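PDB 5Z9J: putative P450-like enzyme from Streptomyces himastatinicus ATCC 53653, which binds heme b and probably works as a cytochrome P450 monooxygenase in bacterial secondary metabolism. Local coordinates for residues S104-H107 with G108-E112; I136-S139 with D140-V144; A359-E362 with I363-R367. One frame throughout, in Å; residues are numbered along the deposited sequence.

Contact 1. Residues S104-H107 with G108-E112; sequences SRVH and GIIHE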
loop_
_atom_site.group_PDB
_atom_site.type_symbol
_atom_site.label_atom_id
_atom_site.label_comp_id
_atom_site.label_asym_id
_atom_site.label_seq_id
_atom_site.Cartn_x
_atom_site.Cartn_y
_atom_site.Cartn_z
ATOM N N SER A 104 -20.396 6.999 3.282
ATOM C CA SER A 104 -21.400 7.292 4.288
ATOM C C SER A 104 -20.968 6.715 5.624
ATOM O O SER A 104 -21.377 7.221 6.654
ATOM C CB SER A 104 -22.796 6.776 3.900
ATOM O OG SER A 104 -22.983 5.397 4.192
ATOM N N ARG A 105 -20.150 5.664 5.620
ATOM C CA ARG A 105 -19.820 4.977 6.873
ATOM C C ARG A 105 -18.541 5.435 7.562
ATOM O O ARG A 105 -18.384 5.236 8.784
ATOM C CB ARG A 105 -19.687 3.462 6.618
ATOM C CG ARG A 105 -20.953 2.760 6.164
ATOM C CD ARG A 105 -20.629 1.324 5.761
ATOM N NE ARG A 105 -21.296 0.297 6.548
ATOM C CZ ARG A 105 -21.203 -1.008 6.283
ATOM N NH1 ARG A 105 -20.466 -1.430 5.256
ATOM N NH2 ARG A 105 -21.843 -1.900 7.033
ATOM N N VAL A 106 -17.641 6.047 6.779
ATOM C CA VAL A 106 -16.303 6.319 7.257
ATOM C C VAL A 106 -16.309 7.280 8.448
ATOM O O VAL A 106 -15.522 7.131 9.360
ATOM C CB VAL A 106 -15.395 6.848 6.110
ATOM C CG1 VAL A 106 -15.858 8.199 5.604
ATOM C CG2 VAL A 106 -13.929 6.886 6.540
ATOM N N HIS A 107 -17.203 8.246 8.454
ATOM C CA HIS A 107 -17.182 9.251 9.505
ATOM C C HIS A 107 -17.685 8.618 10.794
ATOM O O HIS A 107 -17.226 8.960 11.900
ATOM C CB HIS A 107 -17.989 10.487 9.094
ATOM C CG HIS A 107 -17.304 11.294 8.036
ATOM N ND1 HIS A 107 -16.514 12.392 8.317
ATOM C CD2 HIS A 107 -17.240 11.125 6.695
ATOM C CE1 HIS A 107 -16.024 12.883 7.195
ATOM N NE2 HIS A 107 -16.448 12.131 6.192
ATOM N N GLY A 108 -18.639 7.701 10.635
ATOM C CA GLY A 108 -19.166 6.950 11.764
ATOM C C GLY A 108 -18.064 6.120 12.388
ATOM O O GLY A 108 -17.896 6.129 13.603
ATOM N N ILE A 109 -17.267 5.452 11.554
ATOM C CA ILE A 109 -16.199 4.580 12.051
ATOM C C ILE A 109 -15.117 5.349 12.774
ATOM O O ILE A 109 -14.632 4.919 13.839
ATOM C CB ILE A 109 -15.519 3.799 10.904
ATOM C CG1 ILE A 109 -16.546 2.924 10.196
ATOM C CG2 ILE A 109 -14.379 2.958 11.431
ATOM C CD1 ILE A 109 -17.337 2.043 11.189
ATOM N N ILE A 110 -14.767 6.493 12.184
ATOM C CA ILE A 110 -13.754 7.364 12.742
ATOM C C ILE A 110 -14.130 7.917 14.108
ATOM O O ILE A 110 -13.338 7.856 15.049
ATOM C CB ILE A 110 -13.485 8.532 11.794
ATOM C CG1 ILE A 110 -12.723 8.042 10.583
ATOM C CG2 ILE A 110 -12.682 9.625 12.503
ATOM C CD1 ILE A 110 -12.698 9.056 9.447
ATOM N N HIS A 111 -15.337 8.446 14.210
ATOM C CA HIS A 111 -15.803 8.989 15.481
ATOM C C HIS A 111 -15.852 7.923 16.543
ATOM O O HIS A 111 -15.547 8.180 17.702
ATOM C CB HIS A 111 -17.181 9.618 15.327
ATOM C CG HIS A 111 -17.147 10.957 14.672
ATOM N ND1 HIS A 111 -16.523 12.043 15.247
ATOM C CD2 HIS A 111 -17.618 11.379 13.475
ATOM C CE1 HIS A 111 -16.631 13.086 14.440
ATOM N NE2 HIS A 111 -17.288 12.708 13.356
ATOM N N GLU A 112 -16.218 6.724 16.126
ATOM C CA GLU A 112 -16.285 5.550 16.992
ATOM C C GLU A 112 -14.908 5.153 17.508
ATOM O O GLU A 112 -14.731 4.841 18.679
ATOM C CB GLU A 112 -16.903 4.410 16.217
ATOM C CG GLU A 112 -17.667 3.432 17.010
ATOM C CD GLU A 112 -18.258 2.356 16.108
ATOM O OE1 GLU A 112 -19.022 2.716 15.179
ATOM O OE2 GLU A 112 -17.955 1.163 16.324
#
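Val-106 and Ile-110, one turn apart on helix 96-116, form the tight side of this contact. The helix belongs to the helical core of the cytochrome P450 fold, where it corresponds to helix D, and its inward edge packs against helices 132-142 and 350-367. The two side chains run side by side in the same direction, with Val-106 CG2 3.8 Å from Ile-110 CD1. Ile-110 CG1 stands beside its own backbone N (chi1 -72°), which folds this branch back over the preceding turn, 3.2 Å from Val-106 O. That carbonyl also accepts the amide of Ile-110, with N and O 3.0 Å apart. Ile-109 packs in a similar way, its CG1 3.3 Å from Arg-105 O.

The other side is looser. Gly-108 lies in solvent with no side chain, and Arg-105 sends its guanidinium away from the next turn, toward helix 132-142, where it packs against the CB of Asp-140. Between the two sides stands His-111, whose ND1 is hydrogen-bonded to Arg-367 of helix 350-367. His-107 O receives the amide N of His-111 at 3.0 Å and an angle of 167°, and it also meets the imidazole obliquely, with His-111 CD2 2.9 Å away.

Contact 2. Residues I136-S139 with D140-V144; sequences IMIS and DLLGV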
loop_
_atom_site.group_PDB
_atom_site.type_symbol
_atom_site.label_atom_id
_atom_site.label_comp_id
_atom_site.label_asym_id
_atom_site.label_seq_id
_atom_site.Cartn_x
_atom_site.Cartn_y
_atom_site.Cartn_z
ATOM N N ILE A 136 -10.982 -1.733 8.994
ATOM C CA ILE A 136 -12.419 -1.816 9.180
ATOM C C ILE A 136 -13.197 -1.525 7.877
ATOM O O ILE A 136 -14.163 -2.238 7.544
ATOM C CB ILE A 136 -12.893 -0.889 10.297
ATOM C CG1 ILE A 136 -12.407 -1.407 11.652
ATOM C CG2 ILE A 136 -14.427 -0.805 10.333
ATOM C CD1 ILE A 136 -12.650 -0.431 12.808
ATOM N N MET A 137 -12.764 -0.505 7.151
ATOM C CA MET A 137 -13.393 -0.085 5.900
ATOM C C MET A 137 -13.374 -1.173 4.862
ATOM O O MET A 137 -14.345 -1.342 4.113
ATOM C CB MET A 137 -12.709 1.166 5.327
ATOM C CG MET A 137 -12.988 2.450 6.091
ATOM S SD MET A 137 -14.735 2.935 6.124
ATOM C CE MET A 137 -15.053 3.417 4.432
ATOM N N ILE A 138 -12.242 -1.859 4.742
ATOM C CA ILE A 138 -12.135 -2.904 3.748
ATOM C C ILE A 138 -12.924 -4.122 4.217
ATOM O O ILE A 138 -13.523 -4.787 3.429
ATOM C CB ILE A 138 -10.704 -3.306 3.458
ATOM C CG1 ILE A 138 -9.922 -2.069 2.929
ATOM C CG2 ILE A 138 -10.673 -4.314 2.343
ATOM C CD1 ILE A 138 -8.456 -2.364 2.723
ATOM N N SER A 139 -12.905 -4.382 5.508
ATOM C CA SER A 139 -13.636 -5.543 6.047
ATOM C C SER A 139 -15.118 -5.376 5.767
ATOM O O SER A 139 -15.738 -6.285 5.220
ATOM C CB SER A 139 -13.345 -5.695 7.536
ATOM O OG SER A 139 -11.946 -5.833 7.757
ATOM N N ASP A 140 -15.656 -4.191 6.023
ATOM C CA ASP A 140 -17.052 -3.905 5.744
ATOM C C ASP A 140 -17.322 -3.983 4.248
ATOM O O ASP A 140 -18.307 -4.566 3.835
ATOM C CB ASP A 140 -17.435 -2.509 6.229
ATOM C CG ASP A 140 -17.451 -2.401 7.715
ATOM O OD1 ASP A 140 -17.401 -3.456 8.368
ATOM O OD2 ASP A 140 -17.484 -1.273 8.240
ATOM N N LEU A 141 -16.403 -3.491 3.424
ATOM C CA LEU A 141 -16.645 -3.532 1.990
ATOM C C LEU A 141 -16.780 -4.987 1.505
ATOM O O LEU A 141 -17.656 -5.316 0.689
ATOM C CB LEU A 141 -15.543 -2.802 1.244
ATOM C CG LEU A 141 -15.625 -3.002 -0.269
ATOM C CD1 LEU A 141 -17.010 -2.579 -0.767
ATOM C CD2 LEU A 141 -14.553 -2.215 -0.945
ATOM N N LEU A 142 -15.968 -5.867 2.083
ATOM C CA LEU A 142 -15.995 -7.290 1.755
ATOM C C LEU A 142 -17.145 -8.010 2.437
ATOM O O LEU A 142 -17.476 -9.152 2.096
ATOM C CB LEU A 142 -14.663 -7.916 2.148
ATOM C CG LEU A 142 -13.499 -7.520 1.250
ATOM C CD1 LEU A 142 -12.142 -7.784 1.910
ATOM C CD2 LEU A 142 -13.606 -8.322 -0.055
ATOM N N GLY A 143 -17.732 -7.367 3.433
ATOM C CA GLY A 143 -18.945 -7.887 4.046
ATOM C C GLY A 143 -18.716 -8.978 5.077
ATOM O O GLY A 143 -19.592 -9.803 5.336
ATOM N N VAL A 144 -17.534 -8.973 5.678
ATOM C CA VAL A 144 -17.226 -9.893 6.766
ATOM C C VAL A 144 -17.701 -9.330 8.106
ATOM O O VAL A 144 -17.591 -8.139 8.375
ATOM C CB VAL A 144 -15.715 -10.226 6.851
ATOM C CG1 VAL A 144 -15.228 -10.867 5.547
ATOM C CG2 VAL A 144 -14.912 -8.987 7.207
#
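A Schellman motif ends helix 132-142, bringing Ser-139 and Val-144 together across the last turn. Gly-143 leaves the helix with a phi of +81°, and the turned chain brings the amide of Val-144 back to Ser-139 O, N to O 3.3 Å, at 157°. The same oxygen takes a weak bond from Gly-143 N, so two amides converge on it. Gly-143 N also gives a weak bond to Asp-140 O, at 2.9 Å. At the positions where this cap often has an apolar pair, Val-144 CG2, between its own N and carbonyl carbon (chi1 of CG1 -59°), packs 3.7 Å from Ser-139 CB. Ser-139 OG itself turns back to Leu-135 O.

In the P450 fold this helix, equivalent to helix E, lies in the helical core next to the heme, and Ile-138 touches the porphyrin. Alongside it and pointing the same way, Leu-142 places CD1 3.8 Å from Ile-138 CG2; both also pack on Leu-235 of helix 224-238.

On another face Asp-140 folds over the previous turn, its CG 3.3 Å from Ile-136 O and its OD2 3.7 Å from Ile-136 CG2. The salt bridge from OD1 to Arg-149 of helix 147-163 probably balances the charge of this buried carboxylate.

Contact 3. Residues A359-E362 with I363-R367; sequences AAVE and ILLDR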
loop_
_atom_site.group_PDB
_atom_site.type_symbol
_atom_site.label_atom_id
_atom_site.label_comp_id
_atom_site.label_asym_id
_atom_site.label_seq_id
_atom_site.Cartn_x
_atom_site.Cartn_y
_atom_site.Cartn_z
ATOM N N ALA A 359 -10.911 12.174 5.417
ATOM C CA ALA A 359 -11.862 12.200 6.497
ATOM C C ALA A 359 -11.135 12.094 7.833
ATOM O O ALA A 359 -11.466 12.774 8.792
ATOM C CB ALA A 359 -12.893 10.997 6.354
ATOM N N ALA A 360 -10.113 11.252 7.868
ATOM C CA ALA A 360 -9.386 10.976 9.099
ATOM C C ALA A 360 -8.601 12.188 9.551
ATOM O O ALA A 360 -8.646 12.565 10.707
ATOM C CB ALA A 360 -8.466 9.808 8.899
ATOM N N VAL A 361 -7.853 12.783 8.627
ATOM C CA VAL A 361 -7.086 13.948 9.002
ATOM C C VAL A 361 -7.962 15.106 9.456
ATOM O O VAL A 361 -7.672 15.754 10.464
ATOM C CB VAL A 361 -6.228 14.416 7.843
ATOM C CG1 VAL A 361 -5.596 15.795 8.163
ATOM C CG2 VAL A 361 -5.143 13.367 7.564
ATOM N N GLU A 362 -9.030 15.362 8.696
ATOM C CA GLU A 362 -9.958 16.423 9.001
ATOM C C GLU A 362 -10.538 16.230 10.387
ATOM O O GLU A 362 -10.621 17.172 11.165
ATOM C CB GLU A 362 -11.079 16.480 7.964
ATOM C CG GLU A 362 -10.634 17.110 6.665
ATOM C CD GLU A 362 -11.732 17.085 5.632
ATOM O OE1 GLU A 362 -12.739 16.313 5.779
ATOM O OE2 GLU A 362 -11.605 17.842 4.650
ATOM N N ILE A 363 -10.990 15.009 10.675
ATOM C CA ILE A 363 -11.608 14.806 11.946
ATOM C C ILE A 363 -10.576 14.836 13.096
ATOM O O ILE A 363 -10.880 15.368 14.161
ATOM C CB ILE A 363 -12.440 13.503 11.958
ATOM C CG1 ILE A 363 -13.701 13.748 11.138
ATOM C CG2 ILE A 363 -12.836 13.136 13.390
ATOM C CD1 ILE A 363 -14.592 12.505 10.957
ATOM N N LEU A 364 -9.352 14.355 12.876
ATOM C CA LEU A 364 -8.302 14.510 13.884
ATOM C C LEU A 364 -8.039 15.984 14.145
ATOM O O LEU A 364 -7.841 16.388 15.294
ATOM C CB LEU A 364 -6.986 13.784 13.473
ATOM C CG LEU A 364 -7.032 12.242 13.723
ATOM C CD1 LEU A 364 -5.758 11.531 13.227
ATOM C CD2 LEU A 364 -7.207 11.983 15.212
ATOM N N LEU A 365 -8.027 16.797 13.099
ATOM C CA LEU A 365 -7.767 18.243 13.290
ATOM C C LEU A 365 -8.826 19.004 14.104
ATOM O O LEU A 365 -8.507 19.981 14.808
ATOM C CB LEU A 365 -7.633 18.917 11.941
ATOM C CG LEU A 365 -6.387 18.596 11.120
ATOM C CD1 LEU A 365 -6.437 19.356 9.832
ATOM C CD2 LEU A 365 -5.127 18.946 11.905
ATOM N N ASP A 366 -10.080 18.566 13.967
ATOM C CA ASP A 366 -11.235 19.214 14.566
ATOM C C ASP A 366 -11.500 18.728 15.989
ATOM O O ASP A 366 -11.829 19.530 16.850
ATOM C CB ASP A 366 -12.458 19.038 13.673
ATOM C CG ASP A 366 -12.417 19.945 12.454
ATOM O OD1 ASP A 366 -11.682 21.003 12.474
ATOM O OD2 ASP A 366 -13.090 19.581 11.457
ATOM N N ARG A 367 -11.423 17.412 16.195
ATOM C CA ARG A 367 -11.642 16.814 17.499
ATOM C C ARG A 367 -10.417 16.886 18.426
ATOM O O ARG A 367 -10.573 17.028 19.643
ATOM C CB ARG A 367 -11.991 15.329 17.365
ATOM C CG ARG A 367 -13.198 15.033 16.555
ATOM C CD ARG A 367 -13.754 13.582 16.754
ATOM N NE ARG A 367 -13.719 13.110 18.142
ATOM C CZ ARG A 367 -14.320 11.996 18.574
ATOM N NH1 ARG A 367 -15.082 11.279 17.756
ATOM N NH2 ARG A 367 -14.219 11.624 19.847
#
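Four successive i to i+4 backbone bonds carry helix 350-367 through this contact: Ile-363 N to Ala-359 O at 3.0 Å, Leu-364 N to Ala-360 O and Leu-365 N to Val-361 O both at 2.9 Å, and Asp-366 N to Glu-362 O, longer at 3.2 Å and more bent, at 138°. This is the end of the P450 helix that follows the cysteine ligand of the heme iron, conventionally helix L, and the contact covers its last two and a half turns, away from the heme pocket.

Val-361 and Leu-365 give the apolar side-chain contact between the two turns. They point the same way, and Val-361 CG1, anti to its backbone nitrogen at 170°, meets Leu-365 CD1 at 4.0 Å, a fairly relaxed packing distance. Closer is the approach of Leu-365 CG to Val-361 O, 3.2 Å, since the leucine leans back along the helix over the carbonyl that already binds its amide. Leu-364 does the same one residue earlier, its CG 3.4 Å from Ala-360 O, and Ile-363 brings CG1 over Ala-359 O.

These side chains fan out into different neighbours: Val-361 and Leu-364 press on Met-250 of helix 240-255, and Leu-365 on helix 257-265. Polar groups gather at the end of the helix, where Arg-367 forms a salt bridge with Asp-115 and Asp-366 OD1 one with Arg-267. The Asp-366 carboxylate folds toward the preceding turn but gains no bond from the carbonyl there: Asp-366 OD2 and Glu-362 O, both acceptors, stand 3.5 Å apart.

Contact 1 lies between the other two: its helix 96-116 touches both, whereas contacts 2 and 3 are about 22 Å apart between centres and come no nearer than about 8 Å between nearest atoms. Toward contact 2, Val-106 CB meets Met-137 CE at 3.8 Å, and Ile-109 CG2 lies 3.9 Å from Ile-136 CG2. Toward contact 3, Ile-110 CG2 packs 3.6 Å from Ile-363 CG2, while Ile-363 CD1 lies 3.3 Å from His-107 ND1 and 3.6 Å from His-111 NE2. The three helices belong to the P450 helical core, joined through helix 96-116. Contact 2 reaches the heme, with the side chain of Ile-138 about 4 Å away; Val-106 and Val-361 each stay about 11 Å from it.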